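Local atomic coordinates of tudor domain-containing protein 1 (Mus musculus, PDB entry 4B9W), a protein that represses transposable elements in the male germline through the piRNA pathway, its Tudor domains binding Piwi proteins methylated on arginine. Residues A[25-28]-A[29-33]; A[148-151]-A[152-155]; A[98-102]-A[103-107]. All blocks are in the same frame, centred on the assembly; numbering follows the deposited sequence.

Interaction 1. Residues A[25-28]-A[29-33]; sequences MMYS and PGEFY
Glu-31 O takes two backbone N-H groups at once, from Tyr-27 N at 3.0 Å and from Ser-28 N at 3.1 Å, the first nearly in line with the C=O bond and the second from above the carbonyl plane. Two residues set against one make a classic beta bulge, placed where strand 18-26 of this extended Tudor domain turns back through a type I turn, Ser-28 to Glu-31, into strand 31-36. Beyond the bulge the hairpin is regular: Met-25 and Tyr-33 form an antiparallel hydrogen-bonded pair, with Tyr-33 N 2.7 Å from Met-25 O. Within the turn, Ser-28 OG receives Gly-30 N at 2.9 Å; its chi1 of 72° sets the hydroxyl between backbone N and carbonyl carbon, facing the turn. The Glu-31 chain runs extended from CG outward, and its carboxylate crosses Tyr-27 with the two planes 31° apart, OE2 over one face of the phenol ring and OE1 3.5 Å from Tyr-27 CB. Outside the hairpin, the bound peptide supplies a basic side chain that pairs with Glu-31 OE2 in a salt bridge, and the peptide also makes backbone hydrogen bonds with Met-26 and Tyr-27. At the edge of the Tyr-27 ring, CE2 meets Tyr-33 CE1 at 3.7 Å. On the face shared by Met-26 and Phe-32, the Phe-32 ring packs against helix 145-155. A water bridges two side chains, 2.7 Å from Ser-28 OG and donating to Glu-31 OE1.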
loop_
_atom_site.group_PDB
_atom_site.type_symbol
_atom_site.label_atom_id
_atom_site.label_comp_id
_atom_site.label_asym_id
_atom_site.label_seq_id
_atom_site.Cartn_x
_atom_site.Cartn_y
_atom_site.Cartn_z
ATOM N N MET A 25 -8.675 9.483 9.585
ATOM C CA MET A 25 -7.290 9.219 9.219
ATOM C C MET A 25 -6.987 9.949 7.917
ATOM O O MET A 25 -7.886 10.209 7.113
ATOM C CB MET A 25 -7.024 7.701 9.150
ATOM C CG MET A 25 -5.574 7.295 8.852
ATOM S SD MET A 25 -4.383 7.668 10.150
ATOM C CE MET A 25 -2.858 7.704 9.172
ATOM N N MET A 26 -5.728 10.344 7.757
ATOM C CA MET A 26 -5.323 11.215 6.674
ATOM C C MET A 26 -3.968 10.795 6.136
ATOM O O MET A 26 -3.024 10.584 6.896
ATOM C CB MET A 26 -5.240 12.633 7.205
ATOM C CG MET A 26 -4.516 13.612 6.305
ATOM S SD MET A 26 -5.562 14.327 5.036
ATOM C CE MET A 26 -5.068 16.025 5.285
ATOM N N TYR A 27 -3.889 10.678 4.816
ATOM C CA TYR A 27 -2.646 10.423 4.122
ATOM C C TYR A 27 -2.394 11.465 3.060
ATOM O O TYR A 27 -1.250 11.865 2.872
ATOM C CB TYR A 27 -2.658 9.039 3.477
ATOM C CG TYR A 27 -2.754 7.901 4.434
ATOM C CD1 TYR A 27 -1.618 7.375 5.030
ATOM C CD2 TYR A 27 -3.988 7.339 4.755
ATOM C CE1 TYR A 27 -1.704 6.307 5.905
ATOM C CE2 TYR A 27 -4.078 6.282 5.634
ATOM C CZ TYR A 27 -2.937 5.766 6.201
ATOM O OH TYR A 27 -3.044 4.717 7.075
ATOM N N SER A 28 -3.458 11.883 2.357
ATOM C CA SER A 28 -3.395 12.907 1.289
ATOM C C SER A 28 -4.789 13.388 0.907
ATOM O O SER A 28 -5.774 12.879 1.417
ATOM C CB SER A 28 -2.695 12.374 0.010
ATOM O OG SER A 28 -3.485 11.442 -0.705
ATOM N N PRO A 29 -4.880 14.346 -0.028
ATOM C CA PRO A 29 -6.177 14.651 -0.631
ATOM C C PRO A 29 -6.758 13.530 -1.464
ATOM O O PRO A 29 -7.949 13.585 -1.773
ATOM C CB PRO A 29 -5.873 15.863 -1.521
ATOM C CG PRO A 29 -4.734 16.526 -0.856
ATOM C CD PRO A 29 -3.885 15.375 -0.376
ATOM N N GLY A 30 -5.946 12.538 -1.837
ATOM C CA GLY A 30 -6.406 11.404 -2.620
ATOM C C GLY A 30 -6.683 10.160 -1.790
ATOM O O GLY A 30 -7.100 9.113 -2.316
ATOM N N GLU A 31 -6.457 10.289 -0.487
ATOM C CA GLU A 31 -6.529 9.168 0.414
ATOM C C GLU A 31 -6.706 9.612 1.865
ATOM O O GLU A 31 -5.733 9.848 2.594
ATOM C CB GLU A 31 -5.255 8.357 0.264
ATOM C CG GLU A 31 -5.208 7.093 1.090
ATOM C CD GLU A 31 -3.857 6.395 0.975
ATOM O OE1 GLU A 31 -2.833 7.042 0.615
ATOM O OE2 GLU A 31 -3.811 5.202 1.271
ATOM N N PHE A 32 -7.949 9.682 2.294
ATOM C CA PHE A 32 -8.230 9.961 3.672
ATOM C C PHE A 32 -9.452 9.183 4.085
ATOM O O PHE A 32 -10.216 8.722 3.244
ATOM C CB PHE A 32 -8.410 11.466 3.924
ATOM C CG PHE A 32 -9.554 12.089 3.172
ATOM C CD1 PHE A 32 -9.430 12.412 1.839
ATOM C CD2 PHE A 32 -10.776 12.355 3.818
ATOM C CE1 PHE A 32 -10.489 12.986 1.143
ATOM C CE2 PHE A 32 -11.829 12.926 3.132
ATOM C CZ PHE A 32 -11.680 13.255 1.795
ATOM N N TYR A 33 -9.615 9.023 5.389
ATOM C CA TYR A 33 -10.646 8.174 5.922
ATOM C C TYR A 33 -11.600 8.984 6.772
ATOM O O TYR A 33 -11.172 9.852 7.531
ATOM C CB TYR A 33 -9.994 7.042 6.722
ATOM C CG TYR A 33 -9.313 6.061 5.818
ATOM C CD1 TYR A 33 -8.055 6.326 5.294
ATOM C CD2 TYR A 33 -9.946 4.897 5.434
ATOM C CE1 TYR A 33 -7.441 5.440 4.430
ATOM C CE2 TYR A 33 -9.331 4.001 4.576
ATOM C CZ TYR A 33 -8.092 4.277 4.081
ATOM O OH TYR A 33 -7.491 3.395 3.236
HETATM O O HOH W 1 -1.747 9.483 -1.137
#

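Interaction 2. Residues A[148-151]-A[152-155]; sequences TARF and QACV
With chi1 at 180°, Phe-151 holds its ring trans to the backbone N and beside its own carbonyl carbon, on the side where Val-155 arrives one turn later. Val-155 CG1 meets Phe-151 CE1 at 3.8 Å, the two side chains passing each other at a slant. The same CG1 lies 3.6 Å from Phe-151 O, so it touches both the ring and the carbonyl of the residue four places earlier. Arg-150 bends at chi2 and chi3, which carries its guanidinium forward along the helix until NH1 is 3.6 Å from Ala-153 CB; the methyl sits at the edge of the guanidinium, in its plane. All this belongs to one alpha-helix, 145-155, whose i to i+4 bonds run from Gln-152 N to Thr-148 O at 2.9 Å and from Ala-153 N to Ala-149 O at 3.0 Å. Towards the C-terminal end the pattern becomes less regular: Cys-154 N reaches Arg-150 O at 3.0 Å but also makes a weak bond to Phe-151 O, and Val-155 N bonds to Gln-152 O, three residues back. The helix is amphipathic. Phe-151 turns inward to meet the ring of Phe-32 edge-to-face and to touch Ile-187 of helix 187-193, while Ala-149, Arg-150 and Ala-153 are exposed. Thr-148 and Gln-152 line the peptide side, packing on an aromatic and an apolar side chain of the ligand respectively. Gln-152 OE1 also hydrogen-bonds to a glycerol, probably from the crystallisation liquor.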
loop_
_atom_site.group_PDB
_atom_site.type_symbol
_atom_site.label_atom_id
_atom_site.label_comp_id
_atom_site.label_asym_id
_atom_site.label_seq_id
_atom_site.Cartn_x
_atom_site.Cartn_y
_atom_site.Cartn_z
ATOM N N THR A 148 -0.903 18.272 1.493
ATOM C CA THR A 148 -1.522 17.417 2.512
ATOM C C THR A 148 -1.710 18.149 3.852
ATOM O O THR A 148 -2.780 18.065 4.463
ATOM C CB THR A 148 -0.757 16.081 2.643
ATOM O OG1 THR A 148 -0.813 15.389 1.382
ATOM C CG2 THR A 148 -1.371 15.208 3.720
ATOM N N ALA A 149 -0.706 18.896 4.293
ATOM C CA ALA A 149 -0.820 19.651 5.545
ATOM C C ALA A 149 -1.850 20.797 5.453
ATOM O O ALA A 149 -2.550 21.124 6.442
ATOM C CB ALA A 149 0.546 20.159 5.990
ATOM N N ARG A 150 -1.982 21.400 4.280
ATOM C CA ARG A 150 -3.015 22.412 4.110
ATOM C C ARG A 150 -4.402 21.772 4.229
ATOM O O ARG A 150 -5.263 22.281 4.939
ATOM C CB ARG A 150 -2.854 23.185 2.789
ATOM C CG ARG A 150 -3.919 24.261 2.561
ATOM C CD ARG A 150 -4.200 25.116 3.801
ATOM N NE ARG A 150 -3.202 26.166 4.030
ATOM C CZ ARG A 150 -2.727 26.563 5.223
ATOM N NH1 ARG A 150 -3.078 25.996 6.394
ATOM N NH2 ARG A 150 -1.848 27.540 5.251
ATOM N N PHE A 151 -4.594 20.637 3.552
ATOM C CA PHE A 151 -5.828 19.866 3.619
ATOM C C PHE A 151 -6.176 19.544 5.075
ATOM O O PHE A 151 -7.297 19.798 5.493
ATOM C CB PHE A 151 -5.697 18.590 2.726
ATOM C CG PHE A 151 -6.917 17.686 2.694
ATOM C CD1 PHE A 151 -8.214 18.188 2.722
ATOM C CD2 PHE A 151 -6.749 16.310 2.549
ATOM C CE1 PHE A 151 -9.309 17.334 2.669
ATOM C CE2 PHE A 151 -7.836 15.456 2.501
ATOM C CZ PHE A 151 -9.126 15.975 2.553
ATOM N N GLN A 152 -5.204 19.011 5.823
ATOM C CA GLN A 152 -5.355 18.638 7.235
ATOM C C GLN A 152 -5.817 19.836 8.093
ATOM O O GLN A 152 -6.730 19.710 8.917
ATOM C CB GLN A 152 -4.018 18.059 7.741
ATOM C CG GLN A 152 -3.852 17.914 9.233
ATOM C CD GLN A 152 -4.810 16.922 9.820
ATOM O OE1 GLN A 152 -5.271 16.002 9.132
ATOM N NE2 GLN A 152 -5.101 17.072 11.105
ATOM N N ALA A 153 -5.208 20.995 7.859
ATOM C CA ALA A 153 -5.584 22.233 8.537
ATOM C C ALA A 153 -7.025 22.681 8.170
ATOM O O ALA A 153 -7.694 23.343 8.978
ATOM C CB ALA A 153 -4.548 23.348 8.259
ATOM N N CYS A 154 -7.518 22.290 6.989
ATOM C CA CYS A 154 -8.957 22.507 6.647
ATOM C C CYS A 154 -9.939 21.565 7.333
ATOM O O CYS A 154 -11.120 21.854 7.347
ATOM C CB CYS A 154 -9.226 22.345 5.151
ATOM S SG CYS A 154 -8.325 23.473 4.094
ATOM N N VAL A 155 -9.491 20.425 7.834
ATOM C CA VAL A 155 -10.448 19.463 8.404
ATOM C C VAL A 155 -10.259 19.212 9.902
ATOM O O VAL A 155 -11.194 18.750 10.564
ATOM C CB VAL A 155 -10.432 18.099 7.663
ATOM C CG1 VAL A 155 -10.527 18.296 6.163
ATOM C CG2 VAL A 155 -9.186 17.288 8.012
#

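Interaction 3. Residues A[98-102]-A[103-107]; sequences VHFVD and YGNVE
Phe-100 and Asn-105 meet with ring and amide planes only 14° apart, Phe-100 CD2 lying 3.4 Å from Asn-105 ND2. They sit where strand 96-100 turns into strand 106-109 of the five-stranded Tudor barrel sheet. Phe-100 and Tyr-103 pack on the dimethylarginine of the bound peptide, consistent with a Tudor aromatic cage, and Asn-105 OD1 hydrogen-bonds to it. The Asn-105 amide is held by its other end: ND2 gives a bond of 3.1 Å, in the amide plane and almost straight, to the anti lone pair of Glu-107 OE2. Glu-107 bends at chi2 to bring that oxygen round, and its CG meets the edge of the Phe-100 ring at 3.5 Å from CE2. On the face shared by His-99 and Val-106, His-99 ND1 approaches Val-106 CG2 at 3.7 Å. Behind these side chains, Phe-100 N bonds to Asn-105 O at 2.8 Å, and Phe-100 O accepts both Gly-104 N and Tyr-103 N, closing the turn. Gly-104 has a positive phi of 106°, where a CB would be jammed against the preceding carbonyl oxygen. Tyr-103 carries its ring over Asp-102 O, which lies 3.3 Å from Tyr-103 CG, and the ring also meets Tyr-83 edge-to-face. A serine in place of Tyr-103 would probably leave a gap beside Tyr-83 and the methylated arginine, and set that guanidinium freer to turn. Further out, Asp-102 OD1 is fixed by a salt bridge to Arg-84 and by Gln-127 N, while Asp-102 O receives His-35 NE2.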
loop_
_atom_site.group_PDB
_atom_site.type_symbol
_atom_site.label_atom_id
_atom_site.label_comp_id
_atom_site.label_asym_id
_atom_site.label_seq_id
_atom_site.Cartn_x
_atom_site.Cartn_y
_atom_site.Cartn_z
ATOM N N VAL A 98 -1.783 -5.020 10.146
ATOM C CA VAL A 98 -3.220 -5.042 10.197
ATOM C C VAL A 98 -3.789 -3.687 9.805
ATOM O O VAL A 98 -3.217 -2.655 10.160
ATOM C CB VAL A 98 -3.713 -5.437 11.598
ATOM C CG1 VAL A 98 -3.342 -6.882 11.863
ATOM C CG2 VAL A 98 -3.144 -4.490 12.664
ATOM N N HIS A 99 -4.883 -3.730 9.047
ATOM C CA HIS A 99 -5.693 -2.579 8.697
ATOM C C HIS A 99 -6.803 -2.412 9.682
ATOM O O HIS A 99 -7.711 -3.240 9.756
ATOM C CB HIS A 99 -6.298 -2.763 7.308
ATOM C CG HIS A 99 -7.084 -1.573 6.850
ATOM N ND1 HIS A 99 -6.519 -0.560 6.150
ATOM C CD2 HIS A 99 -8.401 -1.216 7.075
ATOM C CE1 HIS A 99 -7.464 0.383 5.913
ATOM N NE2 HIS A 99 -8.614 -0.032 6.490
ATOM N N PHE A 100 -6.749 -1.348 10.475
ATOM C CA PHE A 100 -7.837 -1.064 11.416
ATOM C C PHE A 100 -9.071 -0.540 10.664
ATOM O O PHE A 100 -9.091 0.598 10.216
ATOM C CB PHE A 100 -7.336 -0.087 12.508
ATOM C CG PHE A 100 -6.403 -0.737 13.485
ATOM C CD1 PHE A 100 -6.905 -1.568 14.471
ATOM C CD2 PHE A 100 -5.029 -0.544 13.413
ATOM C CE1 PHE A 100 -6.058 -2.206 15.371
ATOM C CE2 PHE A 100 -4.177 -1.171 14.303
ATOM C CZ PHE A 100 -4.693 -2.002 15.289
ATOM N N VAL A 101 -10.090 -1.398 10.521
ATOM C CA VAL A 101 -11.184 -1.205 9.551
ATOM C C VAL A 101 -12.170 -0.082 9.879
ATOM O O VAL A 101 -12.858 0.432 8.991
ATOM C CB VAL A 101 -11.996 -2.504 9.333
ATOM C CG1 VAL A 101 -11.136 -3.589 8.704
ATOM C CG2 VAL A 101 -12.608 -3.008 10.626
ATOM N N ASP A 102 -12.242 0.300 11.145
ATOM C CA ASP A 102 -13.109 1.408 11.538
ATOM C C ASP A 102 -12.410 2.773 11.579
ATOM O O ASP A 102 -13.048 3.756 11.955
ATOM C CB ASP A 102 -13.730 1.105 12.896
ATOM C CG ASP A 102 -14.662 -0.089 12.850
ATOM O OD1 ASP A 102 -15.611 -0.093 12.029
ATOM O OD2 ASP A 102 -14.468 -0.990 13.680
ATOM N N TYR A 103 -11.126 2.841 11.190
ATOM C CA TYR A 103 -10.344 4.111 11.270
ATOM C C TYR A 103 -9.460 4.374 10.038
ATOM O O TYR A 103 -9.319 5.514 9.628
ATOM C CB TYR A 103 -9.500 4.167 12.575
ATOM C CG TYR A 103 -10.368 4.010 13.826
ATOM C CD1 TYR A 103 -10.677 2.743 14.314
ATOM C CD2 TYR A 103 -10.906 5.117 14.482
ATOM C CE1 TYR A 103 -11.499 2.575 15.412
ATOM C CE2 TYR A 103 -11.702 4.970 15.601
ATOM C CZ TYR A 103 -12.015 3.680 16.053
ATOM O OH TYR A 103 -12.835 3.483 17.150
ATOM N N GLY A 104 -8.854 3.328 9.476
ATOM C CA GLY A 104 -8.131 3.434 8.219
ATOM C C GLY A 104 -6.624 3.403 8.328
ATOM O O GLY A 104 -5.940 3.452 7.305
ATOM N N ASN A 105 -6.098 3.332 9.550
ATOM C CA ASN A 105 -4.655 3.157 9.773
ATOM C C ASN A 105 -4.229 1.698 9.712
ATOM O O ASN A 105 -5.032 0.763 9.956
ATOM C CB ASN A 105 -4.185 3.780 11.088
ATOM C CG ASN A 105 -4.903 3.221 12.298
ATOM O OD1 ASN A 105 -6.109 3.211 12.330
ATOM N ND2 ASN A 105 -4.153 2.763 13.299
ATOM N N VAL A 106 -2.969 1.515 9.351
ATOM C CA VAL A 106 -2.338 0.205 9.274
ATOM C C VAL A 106 -1.192 0.190 10.273
ATOM O O VAL A 106 -0.380 1.099 10.264
ATOM C CB VAL A 106 -1.786 -0.069 7.850
ATOM C CG1 VAL A 106 -0.863 -1.298 7.830
ATOM C CG2 VAL A 106 -2.935 -0.228 6.859
ATOM N N GLU A 107 -1.121 -0.829 11.125
ATOM C CA GLU A 107 -0.012 -0.978 12.081
ATOM C C GLU A 107 0.623 -2.394 12.028
ATOM O O GLU A 107 -0.055 -3.384 11.781
ATOM C CB GLU A 107 -0.494 -0.718 13.522
ATOM C CG GLU A 107 -1.252 0.589 13.769
ATOM C CD GLU A 107 -0.448 1.840 13.451
ATOM O OE1 GLU A 107 0.785 1.811 13.670
ATOM O OE2 GLU A 107 -1.057 2.859 13.002
#

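Interactions 1 and 3 are buried beta hairpins from two different sheets, whereas interaction 2 is a partly buried helix with an exposed outer side. Interaction 1 lies between the others and touches both: Met-26 and Tyr-27 pack on the helix of 148-155, and Tyr-27 OH probably hydrogen-bonds to Gly-104 O of interaction 3. Interactions 2 and 3 do not meet, their nearest atoms being about 11 Å apart. All three reach the bound peptide with different chemistry: the turn of 98-107 offers aromatic rings and an amide to the modified arginine, 25-33 offers backbone hydrogen bonds and a carboxylate, and the helix contributes side-chain packing.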